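Long-range contact in putative phosphatase (Bacteroides thetaiotaomicron, PDB 3KYA), which is of unconfirmed function but is named a putative phosphatase, binds zinc ions and carries an N-terminal IPT/TIG domain of the E-set clan: residues A[47-57]-A[72-83]. Residues are numbered along the deposited sequence; the frame is centred on the assembly and turned at random. Where two conformers were deposited one is given.
With EDO (1,2-ethanediol), chain E; EDO (1,2-ethanediol), chain D; EDO (1,2-ethanediol), chain C.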
ATOM      1  N   LYS A  47     -21.933 -29.021  13.351  1.00 12.10           N
ATOM      2  CA  LYS A  47     -22.785 -29.868  12.523  1.00 12.39           C
ATOM      3  C   LYS A  47     -22.747 -29.491  11.045  1.00 13.00           C
ATOM      4  O   LYS A  47     -23.523 -30.036  10.245  1.00 13.36           O
ATOM      5  CB  LYS A  47     -24.234 -29.815  13.049  1.00 12.18           C
ATOM      6  CG  LYS A  47     -24.428 -30.466  14.412  1.00 11.59           C
ATOM      7  CD  LYS A  47     -24.265 -31.980  14.315  1.00 11.80           C
ATOM      8  CE  LYS A  47     -24.583 -32.686  15.627  1.00 11.97           C
ATOM      9  NZ  LYS A  47     -24.463 -34.172  15.484  1.00  9.60           N
ATOM     10  N   VAL A  48     -21.835 -28.597  10.666  1.00 13.08           N
ATOM     11  CA  VAL A  48     -21.759 -28.149   9.277  1.00 13.31           C
ATOM     12  C   VAL A  48     -20.363 -28.327   8.693  1.00 13.76           C
ATOM     13  O   VAL A  48     -19.356 -27.999   9.326  1.00 13.68           O
ATOM     14  CB  VAL A  48     -22.187 -26.677   9.175  1.00 13.18           C
ATOM     15  CG1 VAL A  48     -21.886 -26.089   7.781  1.00 14.56           C
ATOM     16  CG2 VAL A  48     -23.674 -26.528   9.534  1.00 12.76           C
ATOM     17  N   LYS A  49     -20.321 -28.854   7.474  1.00 14.72           N
ATOM     18  CA  LYS A  49     -19.082 -29.007   6.729  1.00 15.02           C
ATOM     19  C   LYS A  49     -19.304 -28.398   5.344  1.00 14.80           C
ATOM     20  O   LYS A  49     -20.363 -28.584   4.729  1.00 14.20           O
ATOM     21  CB  LYS A  49     -18.657 -30.477   6.645  1.00 15.75           C
ATOM     22  CG  LYS A  49     -18.374 -31.123   7.996  1.00 17.55           C
ATOM     23  CD  LYS A  49     -17.164 -30.491   8.716  1.00 20.76           C
ATOM     24  CE  LYS A  49     -16.938 -31.058  10.118  1.00 22.88           C
ATOM     25  NZ  LYS A  49     -17.988 -30.628  11.094  1.00 22.89           N
ATOM     26  N   VAL A  50     -18.314 -27.643   4.884  1.00 14.37           N
ATOM     27  CA  VAL A  50     -18.380 -26.957   3.603  1.00 14.09           C
ATOM     28  C   VAL A  50     -17.163 -27.281   2.756  1.00 14.35           C
ATOM     29  O   VAL A  50     -16.035 -27.310   3.257  1.00 14.08           O
ATOM     30  CB  VAL A  50     -18.445 -25.412   3.812  1.00 14.22           C
ATOM     31  CG1 VAL A  50     -18.358 -24.662   2.471  1.00 14.29           C
ATOM     32  CG2 VAL A  50     -19.716 -25.002   4.544  1.00 14.03           C
ATOM     33  N   LYS A  51     -17.400 -27.541   1.471  1.00 14.61           N
ATOM     34  CA  LYS A  51     -16.329 -27.703   0.505  1.00 15.29           C
ATOM     35  C   LYS A  51     -16.545 -26.682  -0.602  1.00 15.21           C
ATOM     36  O   LYS A  51     -17.682 -26.428  -1.014  1.00 14.55           O
ATOM     37  CB  LYS A  51     -16.308 -29.094  -0.123  1.00 16.02           C
ATOM     38  CG  LYS A  51     -15.736 -30.189   0.727  1.00 18.18           C
ATOM     39  CD  LYS A  51     -15.604 -31.473  -0.113  1.00 21.39           C
ATOM     40  CE  LYS A  51     -14.914 -32.584   0.656  1.00 23.26           C
ATOM     41  NZ  LYS A  51     -14.794 -33.815  -0.206  1.00 26.70           N
ATOM     42  N   ILE A  52     -15.451 -26.086  -1.057  1.00 15.22           N
ATOM     43  CA  ILE A  52     -15.494 -25.157  -2.180  1.00 15.06           C
ATOM     44  C   ILE A  52     -14.444 -25.613  -3.177  1.00 14.81           C
ATOM     45  O   ILE A  52     -13.274 -25.762  -2.832  1.00 14.14           O
ATOM     46  CB  ILE A  52     -15.242 -23.709  -1.762  1.00 15.77           C
ATOM     47  CG1 ILE A  52     -16.254 -23.270  -0.701  1.00 17.45           C
ATOM     48  CG2 ILE A  52     -15.328 -22.774  -3.000  1.00 14.89           C
ATOM     49  CD1 ILE A  52     -16.076 -21.827  -0.272  1.00 20.36           C
ATOM     50  N   GLY A  53     -14.858 -25.841  -4.425  1.00 14.62           N
ATOM     51  CA  GLY A  53     -13.931 -26.314  -5.446  1.00 14.56           C
ATOM     52  C   GLY A  53     -13.288 -27.640  -5.059  1.00 14.40           C
ATOM     53  O   GLY A  53     -12.130 -27.898  -5.404  1.00 14.55           O
ATOM     54  N   GLY A  54     -14.033 -28.467  -4.331  1.00 14.48           N
ATOM     55  CA  GLY A  54     -13.533 -29.758  -3.836  1.00 14.96           C
ATOM     56  C   GLY A  54     -12.626 -29.689  -2.614  1.00 15.23           C
ATOM     57  O   GLY A  54     -12.194 -30.727  -2.109  1.00 15.61           O
ATOM     58  N   LYS A  55     -12.349 -28.487  -2.119  1.00 15.12           N
ATOM     59  CA  LYS A  55     -11.463 -28.298  -0.966  1.00 15.62           C
ATOM     60  C   LYS A  55     -12.254 -27.991   0.310  1.00 15.65           C
ATOM     61  O   LYS A  55     -13.177 -27.175   0.283  1.00 14.82           O
ATOM     62  CB  LYS A  55     -10.509 -27.144  -1.228  1.00 15.48           C
ATOM     63  CG  LYS A  55      -9.618 -27.282  -2.457  1.00 18.13           C
ATOM     64  CD  LYS A  55      -8.729 -28.498  -2.383  1.00 21.19           C
ATOM     65  CE  LYS A  55      -7.561 -28.402  -3.363  1.00 23.90           C
ATOM     66  NZ  LYS A  55      -7.971 -28.132  -4.783  1.00 26.28           N
ATOM     67  N   ASP A  56     -11.885 -28.630   1.427  1.00 15.28           N
ATOM     68  CA  ASP A  56     -12.529 -28.359   2.708  1.00 15.83           C
ATOM     69  C   ASP A  56     -12.329 -26.907   3.104  1.00 15.09           C
ATOM     70  O   ASP A  56     -11.221 -26.372   2.989  1.00 15.72           O
ATOM     71  CB  ASP A  56     -11.967 -29.259   3.816  1.00 16.58           C
ATOM     72  CG  ASP A  56     -12.252 -30.732   3.586  1.00 19.64           C
ATOM     73  OD1 ASP A  56     -13.302 -31.069   2.995  1.00 22.29           O
ATOM     74  OD2 ASP A  56     -11.421 -31.550   4.036  1.00 24.89           O
ATOM     75  N   ALA A  57     -13.404 -26.265   3.548  1.00 14.71           N
ATOM     76  CA  ALA A  57     -13.381 -24.865   3.943  1.00 14.48           C
ATOM     77  C   ALA A  57     -13.620 -24.670   5.449  1.00 14.21           C
ATOM     78  O   ALA A  57     -14.443 -25.366   6.068  1.00 15.69           O
ATOM     79  CB  ALA A  57     -14.424 -24.049   3.132  1.00 14.04           C
ATOM     80  N   PRO A  72     -11.078 -21.595   0.506  1.00 12.56           N
ATOM     81  CA  PRO A  72      -9.806 -22.308   0.617  1.00 12.48           C
ATOM     82  C   PRO A  72      -8.869 -22.111  -0.568  1.00 12.34           C
ATOM     83  O   PRO A  72      -9.326 -21.815  -1.693  1.00 12.00           O
ATOM     84  CB  PRO A  72     -10.226 -23.776   0.687  1.00 12.62           C
ATOM     85  CG  PRO A  72     -11.642 -23.838   0.235  1.00 13.24           C
ATOM     86  CD  PRO A  72     -12.211 -22.478   0.171  1.00 12.53           C
ATOM     87  N   SER A  73      -7.573 -22.263  -0.316  1.00 12.21           N
ATOM     88  CA  SER A  73      -6.594 -22.249  -1.389  1.00 12.70           C
ATOM     89  C   SER A  73      -6.903 -23.377  -2.378  1.00 13.05           C
ATOM     90  O   SER A  73      -7.244 -24.496  -1.980  1.00 12.62           O
ATOM     91  CB  SER A  73      -5.182 -22.451  -0.829  1.00 13.27           C
ATOM     92  OG  SER A  73      -4.776 -21.330  -0.067  1.00 12.80           O
ATOM     93  N   GLY A  74      -6.793 -23.083  -3.674  1.00 13.39           N
ATOM     94  CA  GLY A  74      -6.996 -24.089  -4.700  1.00 13.28           C
ATOM     95  C   GLY A  74      -8.436 -24.496  -4.987  1.00 13.70           C
ATOM     96  O   GLY A  74      -8.661 -25.590  -5.486  1.00 14.06           O
ATOM     97  N   ALA A  75      -9.402 -23.621  -4.709  1.00 13.37           N
ATOM     98  CA  ALA A  75     -10.819 -23.923  -4.932  1.00 13.18           C
ATOM     99  C   ALA A  75     -11.225 -23.564  -6.372  1.00 12.75           C
ATOM    100  O   ALA A  75     -12.244 -22.914  -6.594  1.00 12.54           O
ATOM    101  CB  ALA A  75     -11.678 -23.175  -3.929  1.00 13.29           C
ATOM    102  N   PHE A  76     -10.444 -24.043  -7.330  1.00 13.05           N
ATOM    103  CA  PHE A  76     -10.584 -23.661  -8.749  1.00 13.42           C
ATOM    104  C   PHE A  76     -11.989 -23.737  -9.337  1.00 13.80           C
ATOM    105  O   PHE A  76     -12.418 -22.792  -9.994  1.00 13.99           O
ATOM    106  CB  PHE A  76      -9.641 -24.480  -9.644  1.00 13.55           C
ATOM    107  CG  PHE A  76      -8.193 -24.312  -9.300  1.00 14.58           C
ATOM    108  CD1 PHE A  76      -7.502 -23.177  -9.694  1.00 15.95           C
ATOM    109  CD2 PHE A  76      -7.519 -25.294  -8.585  1.00 14.43           C
ATOM    110  CE1 PHE A  76      -6.162 -23.009  -9.364  1.00 15.36           C
ATOM    111  CE2 PHE A  76      -6.170 -25.128  -8.250  1.00 15.97           C
ATOM    112  CZ  PHE A  76      -5.501 -23.992  -8.645  1.00 15.29           C
ATOM    113  N   SER A  77     -12.698 -24.837  -9.113  1.00 14.27           N
ATOM    114  CA  SER A  77     -14.014 -25.014  -9.748  1.00 15.16           C
ATOM    115  C   SER A  77     -15.095 -24.096  -9.153  1.00 15.40           C
ATOM    116  O   SER A  77     -16.090 -23.779  -9.830  1.00 15.40           O
ATOM    117  CB  SER A  77     -14.464 -26.485  -9.697  1.00 15.42           C
ATOM    118  OG  SER A  77     -15.019 -26.821  -8.435  1.00 16.02           O
ATOM    119  N   GLY A  78     -14.913 -23.669  -7.900  1.00 14.92           N
ATOM    120  CA  GLY A  78     -15.877 -22.785  -7.243  1.00 15.05           C
ATOM    121  C   GLY A  78     -17.180 -23.445  -6.832  1.00 15.29           C
ATOM    122  O   GLY A  78     -18.104 -22.766  -6.379  1.00 15.60           O
ATOM    123  N   GLU A  79     -17.270 -24.761  -6.991  1.00 15.83           N
ATOM    124  CA  GLU A  79     -18.473 -25.489  -6.599  0.50 16.32           C
ATOM    125  C   GLU A  79     -18.604 -25.458  -5.082  1.00 16.41           C
ATOM    126  O   GLU A  79     -17.647 -25.766  -4.371  1.00 16.91           O
ATOM    127  CB  GLU A  79     -18.438 -26.932  -7.111  0.50 16.65           C
ATOM    128  CG  GLU A  79     -18.462 -27.034  -8.627  0.50 17.60           C
ATOM    129  CD  GLU A  79     -18.456 -28.461  -9.117  0.50 19.05           C
ATOM    130  OE1 GLU A  79     -18.256 -29.378  -8.290  0.50 20.17           O
ATOM    131  OE2 GLU A  79     -18.654 -28.665 -10.334  0.50 21.38           O
ATOM    132  N   ILE A  80     -19.776 -25.056  -4.597  1.00 15.83           N
ATOM    133  CA  ILE A  80     -20.044 -24.949  -3.157  1.00 15.79           C
ATOM    134  C   ILE A  80     -20.923 -26.102  -2.713  1.00 16.03           C
ATOM    135  O   ILE A  80     -22.040 -26.263  -3.214  1.00 16.07           O
ATOM    136  CB  ILE A  80     -20.715 -23.611  -2.811  1.00 15.29           C
ATOM    137  CG1 ILE A  80     -19.817 -22.453  -3.242  1.00 15.97           C
ATOM    138  CG2 ILE A  80     -20.998 -23.520  -1.328  1.00 15.90           C
ATOM    139  CD1 ILE A  80     -20.447 -21.097  -3.150  1.00 13.79           C
ATOM    140  N   GLU A  81     -20.414 -26.922  -1.792  1.00 15.74           N
ATOM    141  CA  GLU A  81     -21.142 -28.085  -1.302  1.00 16.31           C
ATOM    142  C   GLU A  81     -21.190 -27.983   0.209  1.00 15.93           C
ATOM    143  O   GLU A  81     -20.177 -27.651   0.842  1.00 15.83           O
ATOM    144  CB  GLU A  81     -20.463 -29.376  -1.770  1.00 16.86           C
ATOM    145  CG  GLU A  81     -21.157 -30.673  -1.372  1.00 19.62           C
ATOM    146  CD  GLU A  81     -20.289 -31.906  -1.609  1.00 22.63           C
ATOM    147  OE1 GLU A  81     -20.038 -32.270  -2.782  1.00 26.79           O
ATOM    148  OE2 GLU A  81     -19.873 -32.537  -0.619  1.00 25.45           O
ATOM    149  N   ILE A  82     -22.377 -28.209   0.771  1.00 15.03           N
ATOM    150  CA  ILE A  82     -22.588 -28.125   2.210  0.50 14.79           C
ATOM    151  C   ILE A  82     -23.292 -29.378   2.689  1.00 14.79           C
ATOM    152  O   ILE A  82     -24.197 -29.880   2.015  1.00 14.44           O
ATOM    153  CB  ILE A  82     -23.436 -26.891   2.597  0.50 14.62           C
ATOM    154  CG1 ILE A  82     -22.715 -25.595   2.224  0.50 14.14           C
ATOM    155  CG2 ILE A  82     -23.737 -26.877   4.098  0.50 14.88           C
ATOM    156  CD1 ILE A  82     -23.470 -24.338   2.630  0.50 13.41           C
ATOM    157  N   THR A  83     -22.854 -29.890   3.835  1.00 14.71           N
ATOM    158  CA  THR A  83     -23.458 -31.044   4.472  1.00 14.78           C
ATOM    159  C   THR A  83     -23.780 -30.625   5.897  1.00 14.74           C
ATOM    160  O   THR A  83     -22.899 -30.156   6.624  1.00 15.25           O
ATOM    161  CB  THR A  83     -22.546 -32.286   4.493  1.00 15.06           C
ATOM    162  OG1 THR A  83     -22.231 -32.673   3.155  1.00 15.71           O
ATOM    163  CG2 THR A  83     -23.244 -33.473   5.225  1.00 15.19           C
TER
HETATM  164  C1  EDO E   4     -19.480 -30.733   2.090  1.00 38.81           C
HETATM  165  O1  EDO E   4     -20.447 -31.725   1.740  1.00 39.13           O
HETATM  166  C2  EDO E   4     -18.625 -31.229   3.249  1.00 39.42           C
HETATM  167  O2  EDO E   4     -17.809 -32.335   2.864  1.00 39.41           O
HETATM  168  C1  EDO D   3      -6.652 -21.293   3.097  1.00 26.50           C
HETATM  169  O1  EDO D   3      -6.995 -22.579   2.553  1.00 25.33           O
HETATM  170  C2  EDO D   3      -7.865 -20.564   3.653  1.00 26.30           C
HETATM  171  O2  EDO D   3      -8.444 -21.307   4.726  1.00 28.10           O
HETATM  172  C1  EDO C   2      -3.428 -19.671  -3.548  1.00 29.44           C
HETATM  173  O1  EDO C   2      -3.633 -21.081  -3.399  1.00 28.17           O
HETATM  174  C2  EDO C   2      -2.669 -19.114  -2.355  1.00 28.99           C
HETATM  175  O2  EDO C   2      -3.509 -19.134  -1.197  1.00 29.92           O
HETATM  176  O   HOH W   1     -11.442 -27.116  -7.968  1.00 15.20           O
HETATM  177  O   HOH W   2     -16.874 -28.410  -3.628  1.00 14.64           O
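V50 and I82 form a non-hydrogen-bonded antiparallel pair in the IPT/TIG domain. Their side chains lie alongside and point the same way, V50 CG2 3.8 Å from I82 CG1. I52 continues this buried face. Its CG2 meets the methyl of A75. The I52 and P72 side chains cross at about a right angle, with I52 CB 3.8 Å from P72 CD. L34 and I36 of strand 33-39 help cover this side. The hydrogen-bonded pairs K49/T83 and K51/E81 each give two backbone bonds; K51 N to E81 O is 2.8 Å and nearly straight (171°). A fifth backbone bond joins G53 N to E79 O. G53 packs tightly on A75, and a CB there would strike the A75 carbonyl carbon.

The other face is open and polar. K49, K51, E81 and T83 project from it, and a 1,2-ethanediol, probably from the crystallisation liquor, lies among them. Its O1 donates to E81 OE2 at 2.6 Å. E81 extends with CG anti to the backbone N (chi1 -178°), and OE2 stays 5.3 Å from K51 NZ, short of a salt bridge. A lysine in place of E81 takes away the carboxylate, and K51 would probably be left beside a like charge with no opposite one there. Past the hairpin turn, K55 bends at chi2 and chi4 to bring NZ 2.7 Å from G74 O, above the carbonyl plane.

The chemistry implies a two-sided sheet, hydrocarbon packing on one face and charged groups on the other, joined by five backbone bonds across the two segments. This is consistent with the immunoglobulin-like beta-sandwich of IPT/TIG domains.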